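PDB 3KL2: putative isochorismatase from Streptomyces avermitilis, which probably acts as a hydrolase of the isochorismatase-like cysteine hydrolase family, although the structure alone does not show its natural substrate. Local coordinates for the interface of chains A and B and the interface of chains A and C. Residues are numbered along the deposited sequence; one frame, centred on the assembly and turned at random. Chains: chain A/B/C, Putative isochorismatase.

Contact 1: the interface of chains A and B. Residues chain A 96, 134, 160, 162-163, 167; chain B 170, 173, 204-205.
B:Met204 lies alongside A:Ile96 and reaches with its methyl end to A:Cys163, in a two-fold interface of an isochorismatase-like cysteine hydrolase. A:Cys163 directly precedes helix 164-174, whose first residue is the cysteine expected to be the family's nucleophile. The tight part is built around the B:Met204 chain, which bends at its last torsion (chi3 134°) and brings CE to 3.4 Å from A:Cys163 SG. That sulfur sits anti to its backbone N (chi1 -166°), and on another side it meets the tip of the B:Phe205 ring, with CZ 3.8 Å from SG. The backbone helps to fix the methionine: A:Ile96 N, at the start of helix 96-103, donates to B:Met204 O over 2.9 Å, tilted moderately from the carbonyl plane.

Beside this apolar core, B:Arg170 supplies a polar clamp. Its chain runs extended from CG to NE, and the guanidinium works with its edge. NH2 gives a fairly straight bond of 2.7 Å to A:Asn162 O, while NH1 binds A:Ser167 OG at 2.9 Å; both acceptors lie in the guanidinium plane. A:Ser167 OG in turn donates to A:Cys163 O from well above that carbonyl's plane, so the hydroxyl links the arginine to the backbone before the helix. B:Phe205 CE2 lies 3.4 Å above the centre of one guanidinium face, with the ring turned obliquely; this cover from its own chain may limit the group's rotation.

Contact thins towards the margins. A:Leu134 CD2 lies between B:Tyr173 CE2 and B:Phe205 CE1, but the tyrosine buries little surface here. A:Leu160, just after a cis peptide bond, brings CD1 no nearer than 4.3 Å to B:Met204 CE.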
# COMPACT_ATOMS: atom_id res chain seq x y z
N ILE A 96 12.22 -12.68 -12.16
CA ILE A 96 11.54 -12.69 -13.44
C ILE A 96 11.69 -11.40 -14.27
O ILE A 96 11.56 -11.44 -15.48
CB ILE A 96 10.04 -13.02 -13.23
CG1 ILE A 96 9.31 -13.34 -14.55
CG2 ILE A 96 9.37 -11.88 -12.52
CD1 ILE A 96 9.82 -14.57 -15.31
N LEU A 134 4.91 -7.08 -11.40
CA LEU A 134 4.04 -8.19 -11.73
C LEU A 134 2.68 -8.03 -11.13
O LEU A 134 1.63 -8.30 -11.78
CB LEU A 134 4.68 -9.49 -11.23
CG LEU A 134 6.09 -9.85 -11.75
CD1 LEU A 134 6.25 -9.62 -13.29
CD2 LEU A 134 7.16 -9.13 -10.98
N LEU A 160 0.99 -13.60 -16.63
CA LEU A 160 1.06 -15.04 -16.71
C LEU A 160 0.30 -15.65 -15.56
O LEU A 160 0.42 -15.17 -14.42
CB LEU A 160 2.49 -15.50 -16.57
CG LEU A 160 3.42 -15.08 -17.70
CD1 LEU A 160 4.88 -15.12 -17.22
CD2 LEU A 160 3.17 -15.95 -18.92
N ASN A 162 0.81 -17.99 -13.38
CA ASN A 162 1.46 -18.14 -12.07
C ASN A 162 2.31 -16.97 -11.66
O ASN A 162 2.93 -17.01 -10.60
CB ASN A 162 2.27 -19.46 -11.95
CG ASN A 162 3.32 -19.58 -13.03
OD1 ASN A 162 3.09 -19.23 -14.18
ND2 ASN A 162 4.50 -20.01 -12.64
N CYS A 163 2.33 -15.91 -12.46
CA CYS A 163 3.14 -14.76 -12.15
C CYS A 163 2.24 -13.56 -11.84
O CYS A 163 1.65 -13.50 -10.77
CB CYS A 163 4.13 -14.53 -13.27
SG CYS A 163 5.43 -13.37 -12.79
N SER A 167 -0.19 -12.85 -8.80
CA SER A 167 0.18 -11.78 -7.86
C SER A 167 -0.97 -10.78 -7.64
O SER A 167 -1.23 -10.37 -6.51
CB SER A 167 1.38 -11.03 -8.34
OG SER A 167 2.49 -11.83 -8.18
N ARG B 170 6.39 -12.39 -2.94
CA ARG B 170 5.92 -11.65 -4.12
C ARG B 170 5.87 -10.16 -3.86
O ARG B 170 6.36 -9.37 -4.67
CB ARG B 170 4.53 -12.15 -4.57
CG ARG B 170 4.57 -13.53 -5.29
CD ARG B 170 3.19 -14.07 -5.58
NE ARG B 170 3.25 -15.38 -6.22
CZ ARG B 170 3.11 -15.65 -7.53
NH1 ARG B 170 2.89 -14.73 -8.44
NH2 ARG B 170 3.19 -16.91 -7.92
N TYR B 173 9.48 -8.50 -3.31
CA TYR B 173 10.15 -8.26 -4.55
C TYR B 173 9.55 -7.06 -5.24
O TYR B 173 10.27 -6.19 -5.69
CB TYR B 173 10.01 -9.52 -5.38
CG TYR B 173 10.60 -9.46 -6.72
CD1 TYR B 173 11.84 -9.96 -6.95
CD2 TYR B 173 9.86 -9.01 -7.82
CE1 TYR B 173 12.39 -9.98 -8.24
CE2 TYR B 173 10.40 -9.03 -9.08
CZ TYR B 173 11.68 -9.52 -9.28
OH TYR B 173 12.26 -9.56 -10.53
N MET B 204 11.23 -16.91 -9.52
CA MET B 204 10.72 -15.70 -10.14
C MET B 204 10.84 -14.48 -9.20
O MET B 204 10.97 -13.36 -9.67
CB MET B 204 9.26 -15.86 -10.56
CG MET B 204 8.98 -16.63 -11.92
SD MET B 204 7.17 -16.85 -11.93
CE MET B 204 6.75 -16.38 -13.57
N PHE B 205 10.81 -14.69 -7.88
CA PHE B 205 10.66 -13.56 -6.93
C PHE B 205 11.65 -13.50 -5.82
O PHE B 205 11.51 -12.64 -4.95
CB PHE B 205 9.28 -13.54 -6.28
CG PHE B 205 8.13 -13.51 -7.24
CD1 PHE B 205 7.69 -12.32 -7.75
CD2 PHE B 205 7.45 -14.67 -7.57
CE1 PHE B 205 6.60 -12.28 -8.63
CE2 PHE B 205 6.35 -14.66 -8.44
CZ PHE B 205 5.92 -13.46 -8.97

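Contact 2: the interface of chains A and C. Residues chain A 89, 130, 132-133, 139; chain C 140-141, 144.
A two-fold interface joins A:Ser139, A:Arg132 and A:Leu89 to C:Phe144 and C:Asn141, linking a second pair of isochorismatase-like subunits within the deposited assembly of four, which may or may not be the form in solution. The chain A surface flanks the lysine expected in the family's catalytic acid-Lys-Cys triad, which falls in sequence between A:Gly130 and A:Arg132.

C:Phe144, near the start of helix 142-148, is the main apolar element. Its CG stands anti to the backbone N (chi1 -173°), which carries the ring towards A:Leu89, A:Arg132 and A:Gly133. A:Leu89 CD2 meets the ring edge-on, in its plane, 3.4 Å from CE2. The same ring carbon lies 3.6 Å from A:Arg132 CB, while CE1 touches A:Gly133 CA, where the lack of a side chain lets the ring come close to the backbone. At the root of the phenylalanine, A:Ser139 CB packs 3.8 Å from C:Phe144 CB. The serine hydroxyl turns back into chain A and accepts a nearly straight bond of 3.0 Å from A:Arg132 N to OG, a second-shell tie that steadies the loop under the ring.

C:Asn141 adds the polar element. ND2 donates to A:Gly130 O over 3.1 Å, markedly bent at the hydrogen. That nitrogen also lies 3.8 Å above the centre of the A:Arg132 guanidinium plane, with amide and guanidinium almost perpendicular (84°).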
# COMPACT_ATOMS: atom_id res chain seq x y z
N LEU A 89 14.29 0.95 -13.80
CA LEU A 89 14.55 -0.23 -12.97
C LEU A 89 15.98 -0.18 -12.49
O LEU A 89 16.81 0.47 -13.12
CB LEU A 89 14.38 -1.51 -13.75
CG LEU A 89 13.00 -1.79 -14.34
CD1 LEU A 89 13.00 -3.22 -14.96
CD2 LEU A 89 11.85 -1.60 -13.32
N GLY A 130 0.98 2.79 -15.09
CA GLY A 130 2.00 2.66 -14.11
C GLY A 130 2.71 1.30 -14.11
O GLY A 130 3.85 1.23 -13.63
N ARG A 132 4.82 -1.68 -13.80
CA ARG A 132 6.23 -1.98 -14.00
C ARG A 132 6.69 -3.30 -13.37
O ARG A 132 7.77 -3.76 -13.66
CB ARG A 132 7.06 -0.87 -13.41
CG ARG A 132 6.99 0.41 -14.17
CD ARG A 132 7.63 0.30 -15.49
NE ARG A 132 7.80 1.58 -16.11
CZ ARG A 132 6.83 2.28 -16.70
NH1 ARG A 132 5.57 1.81 -16.76
NH2 ARG A 132 7.13 3.45 -17.26
N GLY A 133 5.86 -3.88 -12.50
CA GLY A 133 6.19 -5.12 -11.85
C GLY A 133 5.13 -6.08 -12.25
O GLY A 133 4.52 -5.94 -13.30
N SER A 139 2.20 -1.13 -8.66
CA SER A 139 2.81 0.05 -9.30
C SER A 139 1.84 0.83 -10.22
O SER A 139 2.30 1.57 -11.07
CB SER A 139 4.06 -0.37 -10.08
OG SER A 139 3.74 -1.39 -11.02
N THR C 140 0.46 5.67 -8.18
CA THR C 140 1.50 5.70 -9.22
C THR C 140 2.58 4.65 -9.03
O THR C 140 2.66 3.96 -8.05
CB THR C 140 2.22 7.08 -9.29
OG1 THR C 140 3.18 7.19 -8.22
CG2 THR C 140 1.21 8.24 -9.27
N ASN C 141 3.46 4.58 -10.00
CA ASN C 141 4.62 3.76 -9.93
C ASN C 141 5.76 4.43 -9.24
O ASN C 141 6.88 3.94 -9.29
CB ASN C 141 4.98 3.25 -11.30
CG ASN C 141 5.24 4.36 -12.32
OD1 ASN C 141 5.28 5.52 -11.98
ND2 ASN C 141 5.41 3.97 -13.58
N PHE C 144 7.60 1.95 -6.56
CA PHE C 144 8.29 0.96 -7.33
C PHE C 144 9.59 1.47 -7.91
O PHE C 144 10.59 0.82 -7.80
CB PHE C 144 7.41 0.42 -8.45
CG PHE C 144 8.03 -0.73 -9.16
CD1 PHE C 144 7.78 -2.02 -8.76
CD2 PHE C 144 8.90 -0.53 -10.20
CE1 PHE C 144 8.37 -3.08 -9.42
CE2 PHE C 144 9.50 -1.59 -10.86
CZ PHE C 144 9.24 -2.85 -10.48

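The centres of the C-alpha atoms of contact 1 and contact 2 are about 14 Å apart, and both draw in part on one stretch of chain A: A:Arg132 and A:Gly133 face chain C, while the next residue, A:Leu134, faces chain B. Helix 136-139 follows and ends at A:Ser139 in contact 2. Chain A therefore meets two different copies through neighbouring surfaces, and two unlike two-fold interfaces can together build the deposited tetramer. The lysine expected to be catalytic lies in sequence beside contact 2, and the expected nucleophile beside contact 1, so assembly may help to order the active-site region, although these contacts alone do not prove it.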